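Local coordinates for protein 2-hydroxyisobutanoyl-CoA mutase large subunit (Aquincola tertiaricarbonis, PDB 4R3U) that catalyses, together with a small cobalamin-binding subunit, the interconversion of 2-hydroxyisobutyryl-CoA and (S)-3-hydroxybutyryl-CoA, at residues I168-K172 against I173-F177; I185-A188 against M189-L193; V230-V233 against R234-T238; I237-A241 against K242-R246. All coordinates share one frame; numbering follows the deposited sequence.

Interaction 1: I168-K172 against I173-F177. With 3HC (3-hydroxybutanoyl-coenzyme A), chain E.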
loop_
_atom_site.group_PDB
_atom_site.type_symbol
_atom_site.label_atom_id
_atom_site.label_comp_id
_atom_site.label_asym_id
_atom_site.label_seq_id
_atom_site.Cartn_x
_atom_site.Cartn_y
_atom_site.Cartn_z
ATOM N N ILE A 168 10.760 31.724 1.218
ATOM C CA ILE A 168 11.351 30.389 1.102
ATOM C C ILE A 168 12.849 30.513 1.168
ATOM O O ILE A 168 13.422 31.177 0.307
ATOM C CB ILE A 168 10.883 29.648 -0.209
ATOM C CG1 ILE A 168 9.319 29.560 -0.355
ATOM C CG2 ILE A 168 11.588 28.286 -0.365
ATOM C CD1 ILE A 168 8.540 28.532 0.529
ATOM N N ASP A 169 13.493 29.891 2.176
ATOM C CA ASP A 169 14.969 30.001 2.331
ATOM C C ASP A 169 15.614 29.031 1.379
ATOM O O ASP A 169 15.692 27.853 1.694
ATOM C CB ASP A 169 15.424 29.728 3.782
ATOM C CG ASP A 169 16.837 30.151 4.095
ATOM O OD1 ASP A 169 17.691 30.099 3.185
ATOM O OD2 ASP A 169 17.092 30.550 5.249
ATOM N N LEU A 170 16.065 29.517 0.218
ATOM C CA LEU A 170 16.630 28.680 -0.844
ATOM C C LEU A 170 17.896 27.918 -0.483
ATOM O O LEU A 170 18.181 26.878 -1.117
ATOM C CB LEU A 170 16.753 29.420 -2.202
ATOM C CG LEU A 170 15.556 30.249 -2.669
ATOM C CD1 LEU A 170 15.942 31.135 -3.834
ATOM C CD2 LEU A 170 14.365 29.402 -2.961
ATOM N N GLU A 171 18.625 28.412 0.550
ATOM C CA GLU A 171 19.821 27.779 1.100
ATOM C C GLU A 171 19.489 26.660 2.107
ATOM O O GLU A 171 20.349 25.834 2.392
ATOM C CB GLU A 171 20.680 28.803 1.800
ATOM C CG GLU A 171 21.529 29.657 0.894
ATOM C CD GLU A 171 22.224 30.719 1.712
ATOM O OE1 GLU A 171 21.738 31.011 2.830
ATOM O OE2 GLU A 171 23.259 31.251 1.246
ATOM N N LYS A 172 18.253 26.631 2.637
ATOM C CA LYS A 172 17.787 25.645 3.612
ATOM C C LYS A 172 16.820 24.552 3.086
ATOM O O LYS A 172 16.576 23.569 3.782
ATOM C CB LYS A 172 17.279 26.360 4.859
ATOM C CG LYS A 172 18.463 26.897 5.676
ATOM C CD LYS A 172 18.148 28.005 6.638
ATOM C CE LYS A 172 19.409 28.817 6.881
ATOM N NZ LYS A 172 19.729 29.783 5.778
ATOM N N ILE A 173 16.301 24.711 1.867
ATOM C CA ILE A 173 15.435 23.710 1.216
ATOM C C ILE A 173 15.796 23.605 -0.273
ATOM O O ILE A 173 16.084 24.636 -0.896
ATOM C CB ILE A 173 13.893 23.959 1.459
ATOM C CG1 ILE A 173 13.037 22.712 1.086
ATOM C CG2 ILE A 173 13.362 25.236 0.777
ATOM C CD1 ILE A 173 11.564 22.672 1.661
ATOM N N SER A 174 15.767 22.386 -0.852
ATOM C CA SER A 174 16.015 22.231 -2.301
ATOM C C SER A 174 14.746 22.570 -3.109
ATOM O O SER A 174 13.622 22.276 -2.672
ATOM C CB SER A 174 16.525 20.839 -2.655
ATOM O OG SER A 174 15.594 19.826 -2.323
ATOM N N VAL A 175 14.951 23.226 -4.265
ATOM C CA VAL A 175 13.904 23.669 -5.184
ATOM C C VAL A 175 14.072 23.089 -6.598
ATOM O O VAL A 175 14.990 23.491 -7.332
ATOM C CB VAL A 175 13.757 25.225 -5.207
ATOM C CG1 VAL A 175 12.681 25.678 -6.202
ATOM C CG2 VAL A 175 13.480 25.785 -3.804
ATOM N N SER A 176 13.117 22.222 -6.984
ATOM C CA SER A 176 12.995 21.579 -8.289
ATOM C C SER A 176 12.006 22.342 -9.207
ATOM O O SER A 176 10.921 22.753 -8.772
ATOM C CB SER A 176 12.535 20.123 -8.132
ATOM O OG SER A 176 12.525 19.459 -9.387
ATOM N N PHE A 177 12.386 22.495 -10.480
ATOM C CA PHE A 177 11.594 23.136 -11.537
ATOM C C PHE A 177 11.370 22.135 -12.677
ATOM O O PHE A 177 12.339 21.656 -13.284
ATOM C CB PHE A 177 12.308 24.385 -12.077
ATOM C CG PHE A 177 12.369 25.604 -11.182
ATOM C CD1 PHE A 177 11.360 25.862 -10.251
ATOM C CD2 PHE A 177 13.410 26.524 -11.305
ATOM C CE1 PHE A 177 11.400 27.011 -9.460
ATOM C CE2 PHE A 177 13.449 27.682 -10.518
ATOM C CZ PHE A 177 12.438 27.929 -9.618
HETATM N N1A 3HC E . 24.124 10.086 3.947
HETATM C C2A 3HC E . 24.867 11.365 3.878
HETATM N N3A 3HC E . 24.259 12.310 2.932
HETATM C C4A 3HC E . 23.139 11.998 2.237
HETATM C C5A 3HC E . 22.531 10.800 2.361
HETATM C C6A 3HC E . 23.036 9.859 3.189
HETATM N N6A 3HC E . 22.394 8.694 3.266
HETATM N N7A 3HC E . 21.461 10.814 1.560
HETATM C C8A 3HC E . 21.404 12.000 0.961
HETATM N N9A 3HC E . 22.452 12.717 1.352
HETATM C C1B 3HC E . 22.841 14.108 0.966
HETATM C C2B 3HC E . 23.198 14.227 -0.502
HETATM O O2B 3HC E . 24.575 13.920 -0.738
HETATM C C3B 3HC E . 22.880 15.685 -0.788
HETATM O O3B 3HC E . 23.964 16.544 -0.356
HETATM P P3B 3HC E . 24.538 17.763 -1.246
HETATM O O7A 3HC E . 23.364 18.646 -1.401
HETATM O O8A 3HC E . 25.605 18.301 -0.366
HETATM O O9A 3HC E . 25.008 17.074 -2.469
HETATM C C4B 3HC E . 21.672 15.965 0.100
HETATM O O4B 3HC E . 21.709 14.982 1.179
HETATM C C5B 3HC E . 20.362 15.891 -0.704
HETATM O O5B 3HC E . 20.055 14.516 -1.027
HETATM P P1A 3HC E . 19.972 13.940 -2.548
HETATM O O1A 3HC E . 20.804 14.744 -3.485
HETATM O O2A 3HC E . 20.186 12.484 -2.499
HETATM O O3A 3HC E . 18.363 14.184 -2.765
HETATM P P2A 3HC E . 17.642 15.430 -3.518
HETATM O O4A 3HC E . 16.189 15.238 -3.408
HETATM O O5A 3HC E . 18.223 16.729 -3.097
HETATM O O6A 3HC E . 18.106 15.170 -5.008
HETATM C CBP 3HC E . 17.967 14.425 -7.309
HETATM C CCP 3HC E . 17.649 14.088 -5.837
HETATM C CDP 3HC E . 19.495 14.403 -7.443
HETATM C CEP 3HC E . 17.400 13.326 -8.217
HETATM C CAP 3HC E . 17.417 15.837 -7.701
HETATM O OAP 3HC E . 17.791 16.275 -9.026
HETATM C C9P 3HC E . 15.915 16.108 -7.399
HETATM O O9P 3HC E . 15.552 16.537 -6.302
HETATM N N8P 3HC E . 15.065 15.943 -8.425
HETATM C C7P 3HC E . 13.635 16.236 -8.281
HETATM C C6P 3HC E . 12.951 16.213 -9.640
HETATM C C5P 3HC E . 11.436 16.411 -9.533
HETATM O O5P 3HC E . 10.846 16.469 -8.451
HETATM N N4P 3HC E . 10.838 16.513 -10.725
HETATM C C3P 3HC E . 9.398 16.684 -10.862
HETATM C C2P 3HC E . 9.007 16.174 -12.223
HETATM S S1P 3HC E . 7.208 16.244 -12.477
HETATM C C1 3HC E . 7.194 15.622 -14.167
HETATM O O1 3HC E . 8.008 15.957 -15.025
HETATM C C2 3HC E . 6.143 14.547 -14.493
HETATM C C3 3HC E . 4.748 15.140 -14.709
HETATM O O3 3HC E . 4.360 15.867 -13.549
HETATM C C4 3HC E . 4.710 16.046 -15.950
#
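Ile173 turns its CG1 opposite the backbone N (chi1 -165°), which leaves CG2 between N and the carbonyl carbon and aims that methyl back at Ile168, whose own CG2 meets it at 3.7 Å with the two side chains crossing at a slant. Between these residues the chain makes a tight reversal. Asp169 O takes the N-H of Lys172 at 3.0 Å and, weakly, that of Ile173. The Asp169 carboxylate braces the same bend: OD1 accepts from Glu171 N at 3.3 Å on its anti side, an Asx turn, while Lys172 NZ reaches OD2 at 2.8 Å from the syn side, 32° out of the carboxylate plane. Glu171 OE1 adds a long ion pair to Lys172 NZ, while OE2 is held by the backbone N of Asp200. The turn leads into strand 175-178 of the TIM barrel, and strands 125-128 and 206-208 run alongside; just before it Ser174 OG is hydrogen-bonded to Arg99, a CoA-binding residue. At the start of the strand Val175 CG2 is met by Leu170 CD2 at 3.8 Å; both side chains touch helix 183-196. Ser176 points elsewhere, its OG lying 3.2 Å from C5P of the pantetheine arm of 3-hydroxybutanoyl-CoA.

Interaction 2: I185-A188 against M189-L193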
loop_
_atom_site.group_PDB
_atom_site.type_symbol
_atom_site.label_atom_id
_atom_site.label_comp_id
_atom_site.label_asym_id
_atom_site.label_seq_id
_atom_site.Cartn_x
_atom_site.Cartn_y
_atom_site.Cartn_z
ATOM N N ILE A 185 16.334 29.712 -19.004
ATOM C CA ILE A 185 15.734 30.994 -18.607
ATOM C C ILE A 185 15.339 30.914 -17.118
ATOM O O ILE A 185 15.665 31.807 -16.348
ATOM C CB ILE A 185 14.550 31.360 -19.564
ATOM C CG1 ILE A 185 15.086 31.747 -20.950
ATOM C CG2 ILE A 185 13.642 32.459 -18.970
ATOM C CD1 ILE A 185 14.122 31.692 -21.980
ATOM N N LEU A 186 14.695 29.818 -16.716
ATOM C CA LEU A 186 14.321 29.612 -15.316
ATOM C C LEU A 186 15.507 29.427 -14.391
ATOM O O LEU A 186 15.477 29.944 -13.276
ATOM C CB LEU A 186 13.262 28.524 -15.165
ATOM C CG LEU A 186 11.874 29.098 -15.096
ATOM C CD1 LEU A 186 11.385 29.531 -16.437
ATOM C CD2 LEU A 186 10.948 28.132 -14.556
ATOM N N LEU A 187 16.584 28.774 -14.886
ATOM C CA LEU A 187 17.829 28.637 -14.139
ATOM C C LEU A 187 18.514 30.021 -13.976
ATOM O O LEU A 187 19.053 30.321 -12.905
ATOM C CB LEU A 187 18.779 27.615 -14.801
ATOM C CG LEU A 187 20.139 27.385 -14.105
ATOM C CD1 LEU A 187 19.992 26.960 -12.617
ATOM C CD2 LEU A 187 21.003 26.441 -14.898
ATOM N N ALA A 188 18.470 30.860 -15.027
ATOM C CA ALA A 188 19.017 32.215 -14.993
ATOM C C ALA A 188 18.266 33.044 -13.948
ATOM O O ALA A 188 18.900 33.788 -13.202
ATOM C CB ALA A 188 18.896 32.866 -16.357
ATOM N N MET A 189 16.929 32.875 -13.868
ATOM C CA MET A 189 16.056 33.562 -12.911
ATOM C C MET A 189 16.338 33.124 -11.500
ATOM O O MET A 189 16.336 33.971 -10.590
ATOM C CB MET A 189 14.578 33.330 -13.229
ATOM C CG MET A 189 14.058 34.162 -14.365
ATOM S SD MET A 189 12.337 33.769 -14.739
ATOM C CE MET A 189 12.111 34.724 -16.239
ATOM N N TYR A 190 16.589 31.803 -11.312
ATOM C CA TYR A 190 16.902 31.242 -10.011
ATOM C C TYR A 190 18.210 31.822 -9.473
ATOM O O TYR A 190 18.264 32.246 -8.307
ATOM C CB TYR A 190 16.943 29.705 -10.071
ATOM C CG TYR A 190 16.840 29.038 -8.713
ATOM C CD1 TYR A 190 15.620 28.966 -8.035
ATOM C CD2 TYR A 190 17.949 28.439 -8.125
ATOM C CE1 TYR A 190 15.513 28.319 -6.796
ATOM C CE2 TYR A 190 17.857 27.798 -6.883
ATOM C CZ TYR A 190 16.638 27.739 -6.222
ATOM O OH TYR A 190 16.556 27.092 -5.005
ATOM N N VAL A 191 19.251 31.877 -10.352
ATOM C CA VAL A 191 20.574 32.414 -10.040
ATOM C C VAL A 191 20.460 33.896 -9.696
ATOM O O VAL A 191 20.958 34.309 -8.647
ATOM C CB VAL A 191 21.625 32.098 -11.147
ATOM C CG1 VAL A 191 22.936 32.870 -10.935
ATOM C CG2 VAL A 191 21.895 30.602 -11.214
ATOM N N ALA A 192 19.759 34.678 -10.544
ATOM C CA ALA A 192 19.491 36.102 -10.336
ATOM C C ALA A 192 18.785 36.335 -8.992
ATOM O O ALA A 192 19.171 37.256 -8.272
ATOM C CB ALA A 192 18.641 36.642 -11.475
ATOM N N LEU A 193 17.800 35.475 -8.630
ATOM C CA LEU A 193 17.067 35.545 -7.354
ATOM C C LEU A 193 17.999 35.290 -6.141
ATOM O O LEU A 193 17.949 36.038 -5.168
ATOM C CB LEU A 193 15.855 34.575 -7.347
ATOM C CG LEU A 193 15.002 34.513 -6.059
ATOM C CD1 LEU A 193 14.300 35.828 -5.765
ATOM C CD2 LEU A 193 13.971 33.435 -6.145
#
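Ala192 N donates to Ala188 O at 2.9 Å and 166°, and Tyr190 N to Leu186 O is equally short. With Met189 N to Ile185 O and Val191 N to Leu187 O, they make four consecutive i to i+4 bonds, so this is regular alpha helix with every carbonyl from Ile185 to Ala188 engaged. Side chains one turn apart pack beside these carbonyls. Met189 CG stands anti to the carbonyl carbon, beside the backbone N (chi1 -78°), and the chain runs extended from there, passing CG within 3.5 Å of Ile185 O and bringing CE to 3.9 Å from Ile185 CG2; the two side chains lie side by side and point the same way. Val191 CG2 rests 3.3 Å from Leu187 O, and a looser apolar touch joins it to Leu187 CD1. Ala192 CB lies close to Ala188 O. Tyr190 instead swings its ring off the helix, where it meets that of Phe177 with the planes at about 90°. The helix is the crossover of the beta-alpha-beta unit made with strands 175-178 and 206-208, and its side chains are packed against helices 158-164, 540-549 and 553-564.

Interaction 3: V230-V233 against R234-T238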
loop_
_atom_site.group_PDB
_atom_site.type_symbol
_atom_site.label_atom_id
_atom_site.label_comp_id
_atom_site.label_asym_id
_atom_site.label_seq_id
_atom_site.Cartn_x
_atom_site.Cartn_y
_atom_site.Cartn_z
ATOM N N VAL A 230 20.134 21.002 -27.733
ATOM C CA VAL A 230 21.062 20.133 -26.997
ATOM C C VAL A 230 22.199 21.004 -26.463
ATOM O O VAL A 230 22.639 20.837 -25.305
ATOM C CB VAL A 230 21.508 18.916 -27.846
ATOM C CG1 VAL A 230 22.685 18.175 -27.209
ATOM C CG2 VAL A 230 20.330 17.966 -28.062
ATOM N N ARG A 231 22.602 21.994 -27.282
ATOM C CA ARG A 231 23.623 22.970 -26.914
ATOM C C ARG A 231 23.168 23.760 -25.637
ATOM O O ARG A 231 23.995 24.067 -24.780
ATOM C CB ARG A 231 23.918 23.892 -28.130
ATOM C CG ARG A 231 24.816 25.090 -27.845
ATOM C CD ARG A 231 24.013 26.318 -27.465
ATOM N NE ARG A 231 24.877 27.418 -27.027
ATOM C CZ ARG A 231 25.351 28.371 -27.824
ATOM N NH1 ARG A 231 25.050 28.377 -29.120
ATOM N NH2 ARG A 231 26.120 29.330 -27.333
ATOM N N ILE A 232 21.857 24.056 -25.507
ATOM C CA ILE A 232 21.343 24.746 -24.329
ATOM C C ILE A 232 21.532 23.831 -23.106
ATOM O O ILE A 232 22.111 24.283 -22.105
ATOM C CB ILE A 232 19.886 25.285 -24.493
ATOM C CG1 ILE A 232 19.792 26.368 -25.573
ATOM C CG2 ILE A 232 19.371 25.857 -23.167
ATOM C CD1 ILE A 232 18.425 26.493 -26.212
ATOM N N VAL A 233 21.112 22.537 -23.207
ATOM C CA VAL A 233 21.299 21.546 -22.135
ATOM C C VAL A 233 22.778 21.503 -21.720
ATOM O O VAL A 233 23.103 21.524 -20.531
ATOM C CB VAL A 233 20.753 20.148 -22.514
ATOM C CG1 VAL A 233 20.890 19.175 -21.350
ATOM C CG2 VAL A 233 19.288 20.243 -22.945
ATOM N N ARG A 234 23.662 21.514 -22.714
ATOM C CA ARG A 234 25.110 21.503 -22.531
ATOM C C ARG A 234 25.529 22.754 -21.766
ATOM O O ARG A 234 26.226 22.644 -20.764
ATOM C CB ARG A 234 25.767 21.421 -23.911
ATOM C CG ARG A 234 27.258 21.189 -23.938
ATOM C CD ARG A 234 27.836 21.848 -25.178
ATOM N NE ARG A 234 27.659 23.302 -25.139
ATOM C CZ ARG A 234 28.064 24.145 -26.078
ATOM N NH1 ARG A 234 27.853 25.444 -25.946
ATOM N NH2 ARG A 234 28.679 23.699 -27.161
ATOM N N ASP A 235 25.062 23.934 -22.186
ATOM C CA ASP A 235 25.345 25.195 -21.479
ATOM C C ASP A 235 24.819 25.190 -20.032
ATOM O O ASP A 235 25.465 25.730 -19.131
ATOM C CB ASP A 235 24.762 26.385 -22.239
ATOM C CG ASP A 235 25.451 26.722 -23.530
ATOM O OD1 ASP A 235 26.332 25.950 -23.959
ATOM O OD2 ASP A 235 25.086 27.738 -24.134
ATOM N N ILE A 236 23.660 24.569 -19.816
ATOM C CA ILE A 236 23.108 24.451 -18.466
ATOM C C ILE A 236 24.071 23.597 -17.644
ATOM O O ILE A 236 24.459 24.000 -16.546
ATOM C CB ILE A 236 21.653 23.899 -18.449
ATOM C CG1 ILE A 236 20.673 24.892 -19.099
ATOM C CG2 ILE A 236 21.222 23.539 -17.029
ATOM C CD1 ILE A 236 19.274 24.237 -19.482
ATOM N N ILE A 237 24.492 22.456 -18.211
ATOM C CA ILE A 237 25.397 21.500 -17.563
ATOM C C ILE A 237 26.744 22.090 -17.249
ATOM O O ILE A 237 27.129 22.045 -16.081
ATOM C CB ILE A 237 25.448 20.124 -18.289
ATOM C CG1 ILE A 237 24.124 19.351 -18.045
ATOM C CG2 ILE A 237 26.678 19.290 -17.862
ATOM C CD1 ILE A 237 23.839 18.238 -19.053
ATOM N N THR A 238 27.436 22.684 -18.256
ATOM C CA THR A 238 28.765 23.313 -18.078
ATOM C C THR A 238 28.753 24.499 -17.113
ATOM O O THR A 238 29.676 24.620 -16.316
ATOM C CB THR A 238 29.410 23.673 -19.407
ATOM O OG1 THR A 238 28.603 24.646 -20.076
ATOM C CG2 THR A 238 29.619 22.459 -20.297
#
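Arg231 NE donates to Asp235 OD2 at 2.9 Å and 163°, a salt bridge between residues one helical turn apart. The acceptor lies in the guanidinium plane, yet the arginine comes at the carboxylate from above, the two planes standing 80° apart; a bend at chi2 (-92°) brings NE there. The other oxygen, OD1, offers its syn lone pair to Arg234 NH1 at 2.6 Å, with a weak bond from Arg234 NE. Both arginines thus share one carboxylate, and Arg231 CG lies over a face of the Arg234 guanidinium. This network sits on helix 226-243 of the barrel, where four i to i+4 backbone bonds join the two segments, Asp235 N to Arg231 O among them. Further bonds run to the chain around 531-539: Arg231 NH1 and NH2 bond Ala532 O and Val531 O, Arg234 NH2 bonds Glu535 O, and OD2 also takes Leu539 N. Were Asp235 an alanine, Arg231 NE and Leu539 N would probably lose their acceptor, and Arg234 NH1 its counter-charge. Elsewhere on the helix, Val233 CG1 lies beside Ile237 CD1, 3.9 Å away.

Interaction 4: I237-A241 against K242-R246. With 3KK (S-{(3R,5R,9R)-1-[(2R,3S,4R,5R)-5-(6-amino-9H-purin-9-yl)-4-hydroxy-3-(phosphonooxy)tetrahydrofuran-2-yl]-3,5,9-trihydroxy-8,8-dimethyl-3,5-dioxido-10,14-dioxo-2,4,6-trioxa-11,15-diaza-3lambda~5~,5lambda~5~-diphosphaheptadecan-17-yl} 2-hydroxy-2-methylpropanethioate), chain F.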
loop_
_atom_site.group_PDB
_atom_site.type_symbol
_atom_site.label_atom_id
_atom_site.label_comp_id
_atom_site.label_asym_id
_atom_site.label_seq_id
_atom_site.Cartn_x
_atom_site.Cartn_y
_atom_site.Cartn_z
ATOM N N ILE A 237 24.492 22.456 -18.211
ATOM C CA ILE A 237 25.397 21.500 -17.563
ATOM C C ILE A 237 26.744 22.090 -17.249
ATOM O O ILE A 237 27.129 22.045 -16.081
ATOM C CB ILE A 237 25.448 20.124 -18.289
ATOM C CG1 ILE A 237 24.124 19.351 -18.045
ATOM C CG2 ILE A 237 26.678 19.290 -17.862
ATOM C CD1 ILE A 237 23.839 18.238 -19.053
ATOM N N THR A 238 27.436 22.684 -18.256
ATOM C CA THR A 238 28.765 23.313 -18.078
ATOM C C THR A 238 28.753 24.499 -17.113
ATOM O O THR A 238 29.676 24.620 -16.316
ATOM C CB THR A 238 29.410 23.673 -19.407
ATOM O OG1 THR A 238 28.603 24.646 -20.076
ATOM C CG2 THR A 238 29.619 22.459 -20.297
ATOM N N TYR A 239 27.719 25.370 -17.183
ATOM C CA TYR A 239 27.592 26.529 -16.294
ATOM C C TYR A 239 27.477 26.057 -14.820
ATOM O O TYR A 239 28.224 26.540 -13.955
ATOM C CB TYR A 239 26.388 27.433 -16.689
ATOM C CG TYR A 239 26.091 28.506 -15.658
ATOM C CD1 TYR A 239 26.797 29.705 -15.648
ATOM C CD2 TYR A 239 25.178 28.279 -14.625
ATOM C CE1 TYR A 239 26.595 30.657 -14.648
ATOM C CE2 TYR A 239 24.986 29.215 -13.607
ATOM C CZ TYR A 239 25.678 30.413 -13.636
ATOM O OH TYR A 239 25.477 31.354 -12.650
ATOM N N SER A 240 26.507 25.156 -14.551
ATOM C CA SER A 240 26.251 24.590 -13.228
ATOM C C SER A 240 27.484 23.931 -12.617
ATOM O O SER A 240 27.730 24.116 -11.428
ATOM C CB SER A 240 25.114 23.578 -13.287
ATOM O OG SER A 240 23.880 24.238 -13.486
ATOM N N ALA A 241 28.260 23.170 -13.429
ATOM C CA ALA A 241 29.472 22.477 -12.990
ATOM C C ALA A 241 30.507 23.461 -12.464
ATOM O O ALA A 241 31.137 23.205 -11.433
ATOM C CB ALA A 241 30.057 21.663 -14.129
ATOM N N LYS A 242 30.634 24.611 -13.129
ATOM C CA LYS A 242 31.599 25.645 -12.776
ATOM C C LYS A 242 31.067 26.714 -11.796
ATOM O O LYS A 242 31.879 27.371 -11.148
ATOM C CB LYS A 242 32.167 26.305 -14.063
ATOM C CG LYS A 242 33.032 25.390 -14.948
ATOM C CD LYS A 242 34.527 25.592 -14.665
ATOM C CE LYS A 242 35.419 25.175 -15.814
ATOM N NZ LYS A 242 36.826 25.624 -15.616
ATOM N N ASN A 243 29.732 26.895 -11.673
ATOM C CA ASN A 243 29.149 27.953 -10.830
ATOM C C ASN A 243 28.192 27.522 -9.722
ATOM O O ASN A 243 27.971 28.301 -8.787
ATOM C CB ASN A 243 28.482 29.020 -11.704
ATOM C CG ASN A 243 29.445 29.756 -12.598
ATOM O OD1 ASN A 243 30.062 30.765 -12.199
ATOM N ND2 ASN A 243 29.598 29.258 -13.821
ATOM N N LEU A 244 27.599 26.320 -9.827
ATOM C CA LEU A 244 26.601 25.857 -8.852
ATOM C C LEU A 244 26.894 24.441 -8.303
ATOM O O LEU A 244 26.259 23.456 -8.708
ATOM C CB LEU A 244 25.177 25.928 -9.460
ATOM C CG LEU A 244 24.720 27.211 -10.132
ATOM C CD1 LEU A 244 23.571 26.932 -11.056
ATOM C CD2 LEU A 244 24.346 28.258 -9.112
ATOM N N LYS A 245 27.835 24.375 -7.352
ATOM C CA LYS A 245 28.311 23.158 -6.697
ATOM C C LYS A 245 27.246 22.177 -6.183
ATOM O O LYS A 245 27.435 20.964 -6.325
ATOM C CB LYS A 245 29.339 23.483 -5.593
ATOM C CG LYS A 245 30.704 23.908 -6.145
ATOM C CD LYS A 245 31.822 23.798 -5.086
ATOM C CE LYS A 245 32.075 25.084 -4.316
ATOM N NZ LYS A 245 33.442 25.133 -3.731
ATOM N N ARG A 246 26.156 22.686 -5.572
ATOM C CA ARG A 246 25.106 21.835 -5.003
ATOM C C ARG A 246 23.862 21.661 -5.902
ATOM O O ARG A 246 22.899 20.984 -5.515
ATOM C CB ARG A 246 24.724 22.321 -3.601
ATOM C CG ARG A 246 25.705 21.891 -2.554
ATOM C CD ARG A 246 25.225 22.217 -1.166
ATOM N NE ARG A 246 24.255 21.238 -0.698
ATOM C CZ ARG A 246 23.088 21.550 -0.150
ATOM N NH1 ARG A 246 22.751 22.824 0.027
ATOM N NH2 ARG A 246 22.243 20.594 0.222
HETATM C C4 3KK F . 5.311 16.755 -15.918
HETATM C C3 3KK F . 5.506 16.026 -14.593
HETATM C C2 3KK F . 4.959 14.603 -14.686
HETATM O O3 3KK F . 4.778 16.738 -13.606
HETATM C C1 3KK F . 6.979 15.970 -14.165
HETATM O O1 3KK F . 7.891 15.747 -14.964
HETATM S S1P 3KK F . 7.211 16.252 -12.442
HETATM C C2P 3KK F . 9.014 16.175 -12.246
HETATM C C3P 3KK F . 9.410 16.677 -10.880
HETATM N N4P 3KK F . 10.850 16.504 -10.739
HETATM C C5P 3KK F . 11.442 16.408 -9.545
HETATM O O5P 3KK F . 10.849 16.469 -8.464
HETATM C C6P 3KK F . 12.958 16.212 -9.645
HETATM C C7P 3KK F . 13.636 16.237 -8.283
HETATM N N8P 3KK F . 15.068 15.946 -8.425
HETATM C C9P 3KK F . 15.912 16.102 -7.394
HETATM O O9P 3KK F . 15.546 16.520 -6.294
HETATM C CAP 3KK F . 17.416 15.838 -7.695
HETATM O OAP 3KK F . 17.790 16.277 -9.018
HETATM C CBP 3KK F . 17.969 14.425 -7.304
HETATM C CDP 3KK F . 19.498 14.405 -7.444
HETATM C CEP 3KK F . 17.401 13.325 -8.208
HETATM C CCP 3KK F . 17.658 14.090 -5.829
HETATM O O6A 3KK F . 18.113 15.179 -5.005
HETATM P P2A 3KK F . 17.652 15.439 -3.514
HETATM O O4A 3KK F . 16.198 15.246 -3.401
HETATM O O5A 3KK F . 18.232 16.737 -3.095
HETATM O O3A 3KK F . 18.373 14.194 -2.762
HETATM P P1A 3KK F . 19.984 13.948 -2.556
HETATM O O1A 3KK F . 20.811 14.755 -3.492
HETATM O O2A 3KK F . 20.195 12.491 -2.516
HETATM O O5B 3KK F . 20.075 14.515 -1.031
HETATM C C5B 3KK F . 20.378 15.889 -0.705
HETATM C C4B 3KK F . 21.689 15.964 0.100
HETATM O O4B 3KK F . 21.721 14.983 1.181
HETATM C C3B 3KK F . 22.896 15.676 -0.787
HETATM O O3B 3KK F . 23.980 16.537 -0.361
HETATM P P3B 3KK F . 24.547 17.759 -1.252
HETATM O O8A 3KK F . 25.006 17.073 -2.480
HETATM O O7A 3KK F . 23.370 18.641 -1.394
HETATM O O9A 3KK F . 25.620 18.297 -0.380
HETATM C C2B 3KK F . 23.212 14.221 -0.492
HETATM O O2B 3KK F . 24.591 13.912 -0.729
HETATM C C1B 3KK F . 22.854 14.111 0.977
HETATM N N9A 3KK F . 22.466 12.722 1.367
HETATM C C8A 3KK F . 21.425 11.999 0.960
HETATM N N7A 3KK F . 21.479 10.815 1.564
HETATM C C5A 3KK F . 22.545 10.805 2.373
HETATM C C4A 3KK F . 23.155 12.001 2.251
HETATM N N3A 3KK F . 24.279 12.297 2.956
HETATM C C2A 3KK F . 24.828 11.354 3.853
HETATM N N1A 3KK F . 24.148 10.108 3.951
HETATM C C6A 3KK F . 23.049 9.868 3.205
HETATM N N6A 3KK F . 22.406 8.702 3.284
#
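Leu244 N donates to Ser240 O at 2.7 Å, and Asn243 ND2 to Tyr239 O at 3.0 Å and 158°. The asparagine reaches that carbonyl because its CG lies opposite its own carbonyl carbon (chi1 -64°), folding the amide back over the last turn of helix 226-243; backbone N-H groups of Lys242 and Asn243 add weak bonds to the same oxygen. Farther along, Arg246 NE and NH2 each donate to phosphate oxygen O7A of the bound 2-hydroxyisobutyryl-CoA, 3KK, at 2.8 Å, and NE also reaches O9A; the phosphorus lies at the edge of the guanidinium, in its plane. The Asn243 amide is nearly parallel to the Tyr239 ring, 15° between planes, and the Asn243 CB makes a CH-pi contact 3.9 Å from the ring centroid, while Leu244 CD1 meets the ring edge at CE2, 3.7 Å away. With an alanine at Tyr239 the backbone bond to Asn243 ND2 could remain, but Asn243 CB and Leu244 CD1 would probably lose the ring they pack on, leaving a gap beside them. The whole is a helix C-terminus, where Leu244 leaves helical conformation, leading into the loop that carries the CoA-binding Arg246.

Interactions 1, 2 and 3 follow in series along the TIM barrel; interaction 4 begins where 3 ends, sharing Ile237 and Thr238 on helix 226-243. Helix 183-196, the site of interaction 2, touches all three others: Tyr190 OH lies 3.4 Å from Val175 CB of interaction 1, Leu187 CD2 meets Ile236 CG2 of interaction 3 at 3.6 Å, and Val191 CG1 meets Tyr239 OH of interaction 4 at 3.4 Å. Interactions 1 and 4 approach to about 5 Å between nearest atoms without touching, yet both reach the substrate: Ser176 lies by the pantetheine arm and Arg246 by the ribose phosphate, whereas the side chains of Tyr190 (interaction 2) and Ile236 (interaction 3) are each about 11 Å from the bound CoA ester.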